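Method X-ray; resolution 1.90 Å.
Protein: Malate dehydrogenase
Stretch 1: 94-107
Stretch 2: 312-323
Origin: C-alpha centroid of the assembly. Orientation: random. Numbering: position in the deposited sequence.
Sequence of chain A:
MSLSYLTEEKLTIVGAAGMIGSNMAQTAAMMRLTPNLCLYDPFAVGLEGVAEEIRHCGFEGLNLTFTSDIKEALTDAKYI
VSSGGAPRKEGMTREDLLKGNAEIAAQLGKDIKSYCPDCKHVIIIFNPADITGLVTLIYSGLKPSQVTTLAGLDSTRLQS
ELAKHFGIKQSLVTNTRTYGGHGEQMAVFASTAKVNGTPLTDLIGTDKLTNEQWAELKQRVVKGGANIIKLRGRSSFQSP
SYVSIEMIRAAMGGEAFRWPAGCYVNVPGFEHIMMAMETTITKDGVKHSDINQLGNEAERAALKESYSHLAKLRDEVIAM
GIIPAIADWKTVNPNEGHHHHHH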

# COMPACT_ATOMS: atom_id res chain seq x y z
N ARG A 94 -12.29 29.92 3.92
CA ARG A 94 -13.10 28.82 3.38
C ARG A 94 -13.41 29.08 1.92
O ARG A 94 -13.46 28.14 1.11
CB ARG A 94 -14.41 28.67 4.17
N GLU A 95 -13.63 30.35 1.58
CA GLU A 95 -13.96 30.71 0.21
C GLU A 95 -12.74 30.47 -0.67
O GLU A 95 -12.88 30.10 -1.83
CB GLU A 95 -14.41 32.17 0.11
N ASP A 96 -11.56 30.68 -0.12
CA ASP A 96 -10.33 30.56 -0.90
C ASP A 96 -9.96 29.09 -1.24
O ASP A 96 -9.58 28.78 -2.37
CB ASP A 96 -9.18 31.32 -0.21
CG ASP A 96 -9.23 32.83 -0.47
OD1 ASP A 96 -8.18 33.43 -0.78
OD2 ASP A 96 -10.33 33.43 -0.40
N LEU A 97 -10.07 28.20 -0.27
CA LEU A 97 -9.89 26.77 -0.53
C LEU A 97 -10.93 26.24 -1.51
O LEU A 97 -10.63 25.42 -2.38
CB LEU A 97 -10.01 25.98 0.77
CG LEU A 97 -8.81 25.72 1.66
CD1 LEU A 97 -9.27 24.75 2.71
CD2 LEU A 97 -7.65 25.13 0.86
N LEU A 98 -12.17 26.72 -1.35
CA LEU A 98 -13.27 26.31 -2.19
C LEU A 98 -13.00 26.70 -3.64
O LEU A 98 -13.06 25.87 -4.54
CB LEU A 98 -14.55 27.00 -1.72
CG LEU A 98 -15.78 26.85 -2.61
CD1 LEU A 98 -16.12 25.38 -2.81
CD2 LEU A 98 -16.96 27.64 -2.00
N LYS A 99 -12.69 27.97 -3.84
CA LYS A 99 -12.34 28.50 -5.15
C LYS A 99 -11.09 27.83 -5.71
O LYS A 99 -11.03 27.49 -6.90
CB LYS A 99 -12.11 30.03 -5.05
CG LYS A 99 -11.96 30.71 -6.41
CD LYS A 99 -12.01 32.23 -6.25
CE LYS A 99 -12.09 32.91 -7.61
NZ LYS A 99 -11.11 32.35 -8.59
N GLY A 100 -10.08 27.67 -4.87
CA GLY A 100 -8.84 27.04 -5.28
C GLY A 100 -9.07 25.63 -5.78
O GLY A 100 -8.58 25.24 -6.85
N ASN A 101 -9.84 24.84 -5.04
CA ASN A 101 -10.11 23.47 -5.49
C ASN A 101 -11.07 23.40 -6.68
O ASN A 101 -10.94 22.52 -7.56
CB ASN A 101 -10.65 22.61 -4.34
CG ASN A 101 -9.59 22.27 -3.37
OD1 ASN A 101 -8.64 21.55 -3.70
ND2 ASN A 101 -9.70 22.80 -2.15
N ALA A 102 -12.04 24.31 -6.71
CA ALA A 102 -12.92 24.35 -7.88
C ALA A 102 -12.12 24.67 -9.14
O ALA A 102 -12.37 24.08 -10.21
CB ALA A 102 -14.06 25.34 -7.70
N GLU A 103 -11.17 25.60 -9.02
CA GLU A 103 -10.30 25.97 -10.16
C GLU A 103 -9.39 24.82 -10.60
O GLU A 103 -9.15 24.64 -11.79
CB GLU A 103 -9.39 27.18 -9.85
CG GLU A 103 -10.11 28.48 -9.48
CD GLU A 103 -10.87 29.11 -10.64
OE1 GLU A 103 -11.05 28.45 -11.67
OE2 GLU A 103 -11.30 30.28 -10.49
N ILE A 104 -8.82 24.07 -9.67
CA ILE A 104 -7.97 22.96 -10.13
C ILE A 104 -8.84 21.91 -10.78
O ILE A 104 -8.45 21.30 -11.76
CB ILE A 104 -7.15 22.29 -9.01
CG1 ILE A 104 -6.35 23.34 -8.26
CG2 ILE A 104 -6.13 21.33 -9.63
CD1 ILE A 104 -5.95 22.86 -6.83
N ALA A 105 -10.06 21.74 -10.27
CA ALA A 105 -10.99 20.79 -10.87
C ALA A 105 -11.38 21.26 -12.28
O ALA A 105 -11.48 20.46 -13.19
CB ALA A 105 -12.26 20.64 -10.01
N ALA A 106 -11.59 22.56 -12.48
CA ALA A 106 -11.93 23.04 -13.88
C ALA A 106 -10.80 22.80 -14.87
O ALA A 106 -10.99 22.35 -16.03
CB ALA A 106 -12.30 24.51 -13.89
N GLN A 107 -9.61 23.13 -14.41
CA GLN A 107 -8.40 22.90 -15.20
C GLN A 107 -8.20 21.44 -15.51
O GLN A 107 -7.77 21.11 -16.61
CB GLN A 107 -7.15 23.47 -14.50
CG GLN A 107 -5.91 23.41 -15.40
CD GLN A 107 -6.06 24.32 -16.64
OE1 GLN A 107 -6.39 25.49 -16.52
NE2 GLN A 107 -5.84 23.75 -17.84
N LYS A 312 -26.69 24.67 -2.04
CA LYS A 312 -26.13 25.97 -1.69
C LYS A 312 -24.66 26.15 -2.06
O LYS A 312 -24.26 27.23 -2.54
CB LYS A 312 -26.36 26.31 -0.22
CG LYS A 312 -27.82 26.66 0.03
CD LYS A 312 -28.10 26.77 1.51
CE LYS A 312 -27.07 27.62 2.19
NZ LYS A 312 -27.64 28.17 3.46
N LEU A 313 -23.85 25.11 -1.87
CA LEU A 313 -22.43 25.19 -2.22
C LEU A 313 -22.26 25.27 -3.75
O LEU A 313 -21.44 26.04 -4.26
CB LEU A 313 -21.65 23.98 -1.67
CG LEU A 313 -20.14 24.20 -1.52
CD1 LEU A 313 -19.87 25.35 -0.52
CD2 LEU A 313 -19.42 22.93 -1.07
N ARG A 314 -23.02 24.46 -4.48
CA ARG A 314 -23.02 24.53 -5.94
C ARG A 314 -23.30 25.96 -6.40
O ARG A 314 -22.61 26.46 -7.28
CB ARG A 314 -24.08 23.60 -6.52
CG ARG A 314 -24.26 23.69 -8.03
CD ARG A 314 -25.67 23.18 -8.39
NE ARG A 314 -26.73 24.02 -7.80
CZ ARG A 314 -27.97 23.60 -7.57
NH1 ARG A 314 -28.32 22.38 -7.90
NH2 ARG A 314 -28.88 24.42 -7.03
N ASP A 315 -24.29 26.62 -5.79
CA ASP A 315 -24.66 27.97 -6.22
C ASP A 315 -23.58 29.03 -5.91
O ASP A 315 -23.39 29.97 -6.69
CB ASP A 315 -26.02 28.37 -5.63
CG ASP A 315 -27.19 27.56 -6.19
OD1 ASP A 315 -27.10 26.96 -7.30
OD2 ASP A 315 -28.23 27.54 -5.49
N GLU A 316 -22.85 28.87 -4.81
CA GLU A 316 -21.65 29.68 -4.58
C GLU A 316 -20.66 29.60 -5.75
O GLU A 316 -20.15 30.62 -6.22
CB GLU A 316 -20.90 29.23 -3.33
CG GLU A 316 -21.33 29.83 -2.03
CD GLU A 316 -20.35 29.54 -0.91
OE1 GLU A 316 -20.76 28.84 0.04
OE2 GLU A 316 -19.18 30.00 -0.98
N VAL A 317 -20.37 28.38 -6.19
CA VAL A 317 -19.40 28.20 -7.26
C VAL A 317 -19.93 28.67 -8.63
O VAL A 317 -19.15 29.05 -9.52
CB VAL A 317 -18.88 26.74 -7.24
CG1 VAL A 317 -17.82 26.49 -8.37
CG2 VAL A 317 -18.27 26.43 -5.85
N ILE A 318 -21.24 28.61 -8.83
CA ILE A 318 -21.85 29.27 -10.00
C ILE A 318 -21.58 30.78 -9.87
O ILE A 318 -21.24 31.45 -10.85
CB ILE A 318 -23.39 28.94 -10.12
CG1 ILE A 318 -23.59 27.45 -10.43
CG2 ILE A 318 -24.11 29.77 -11.23
CD1 ILE A 318 -25.06 26.97 -10.24
N ALA A 319 -21.72 31.31 -8.66
CA ALA A 319 -21.59 32.78 -8.46
C ALA A 319 -20.16 33.27 -8.72
O ALA A 319 -19.94 34.44 -9.08
CB ALA A 319 -22.06 33.17 -7.06
N MET A 320 -19.20 32.37 -8.53
CA MET A 320 -17.80 32.67 -8.76
C MET A 320 -17.58 32.64 -10.28
O MET A 320 -16.52 32.93 -10.76
CB MET A 320 -16.90 31.63 -8.10
CG MET A 320 -16.77 31.61 -6.53
SD MET A 320 -15.91 30.08 -5.92
CE MET A 320 -16.14 30.23 -4.16
N GLY A 321 -18.60 32.27 -11.04
CA GLY A 321 -18.43 32.13 -12.51
C GLY A 321 -17.68 30.89 -13.03
O GLY A 321 -17.29 30.84 -14.21
N ILE A 322 -17.49 29.89 -12.17
CA ILE A 322 -16.68 28.73 -12.53
C ILE A 322 -17.58 27.63 -13.11
O ILE A 322 -17.31 27.04 -14.17
CB ILE A 322 -15.95 28.16 -11.29
CG1 ILE A 322 -14.82 29.08 -10.85
CG2 ILE A 322 -15.42 26.70 -11.63
CD1 ILE A 322 -14.21 28.75 -9.45
N ILE A 323 -18.67 27.38 -12.40
CA ILE A 323 -19.71 26.51 -12.89
C ILE A 323 -20.69 27.43 -13.67
O ILE A 323 -21.08 28.49 -13.17
CB ILE A 323 -20.41 25.84 -11.68
CG1 ILE A 323 -19.42 24.94 -10.91
CG2 ILE A 323 -21.65 25.04 -12.09
CD1 ILE A 323 -20.08 24.19 -9.70

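How do the two backbones meet? Residues 94-107 form a helix, and the helix of the second stretch crosses it steeply, with 75° between their N-to-C directions and 10.9 Å between the axes at closest approach. Beyond that second helix the chain turns through G321, whose positive phi belongs to a Schellman motif: G321 N bonds back to I318 O (2.8 Å) and I322 N to V317 O (3.2 Å). A side chain at G321 would be jammed against the preceding carbonyl, so glycine suits the turn, and just after it I322 points toward the first helix. No hydrogen bond links the two stretches among the modelled atoms; their contact is mainly apolar packing.

What does the beginning of the first helix contribute? E95 is modelled only to CB, and its closest contact is through the backbone, with E95 O 4.0 Å from M320 CE. L98, one turn further on, points toward the second stretch and gives up more area to it than any other residue. Its CD2 lies 3.5 Å from M320 CE and 4.0 Å from L313 CD1, while its CD1 lies 3.9 Å from V317 CG2. The leucine thus fits among three apolar side chains. L98 CD2 also comes within 3.4 Å of E316 OE2, a van der Waals contact in which the methyl offers the carboxylate no polar hydrogen.

How does a lysine join an apolar contact? K99 leaves its helix sideways, and its aliphatic part does the touching: K99 CB is 3.9 Å from M320 SD, and K99 CG is 4.3 Å from I322 CD1. The charged end is engaged within its own helix, where K99 NZ forms a salt bridge to E103 OE2 at 2.8 Å. That bridge spans one helical turn.

Why can the backbones come close near A102? A102 points toward the second stretch with just a methyl group, and in this region K99 CA lies 7.4 Å from V317 CA and E103 CA lies 7.3 Å from I322 CA. A102 CB rests 4.0 Å from V317 CG1 and 3.8 Å from I322 CD1, touching both the helix and the segment after the turn.

What closes the contact at its far end? I322 dominates here. The E103 side chain starts out sideways but its end comes nearer, placing E103 OE2 3.4 Å from I322 CD1, so the oxygen that holds the lysine also packs against the isoleucine methyl. One turn from A102, A106 CB makes a looser contact with I322 CG2 at 4.4 Å.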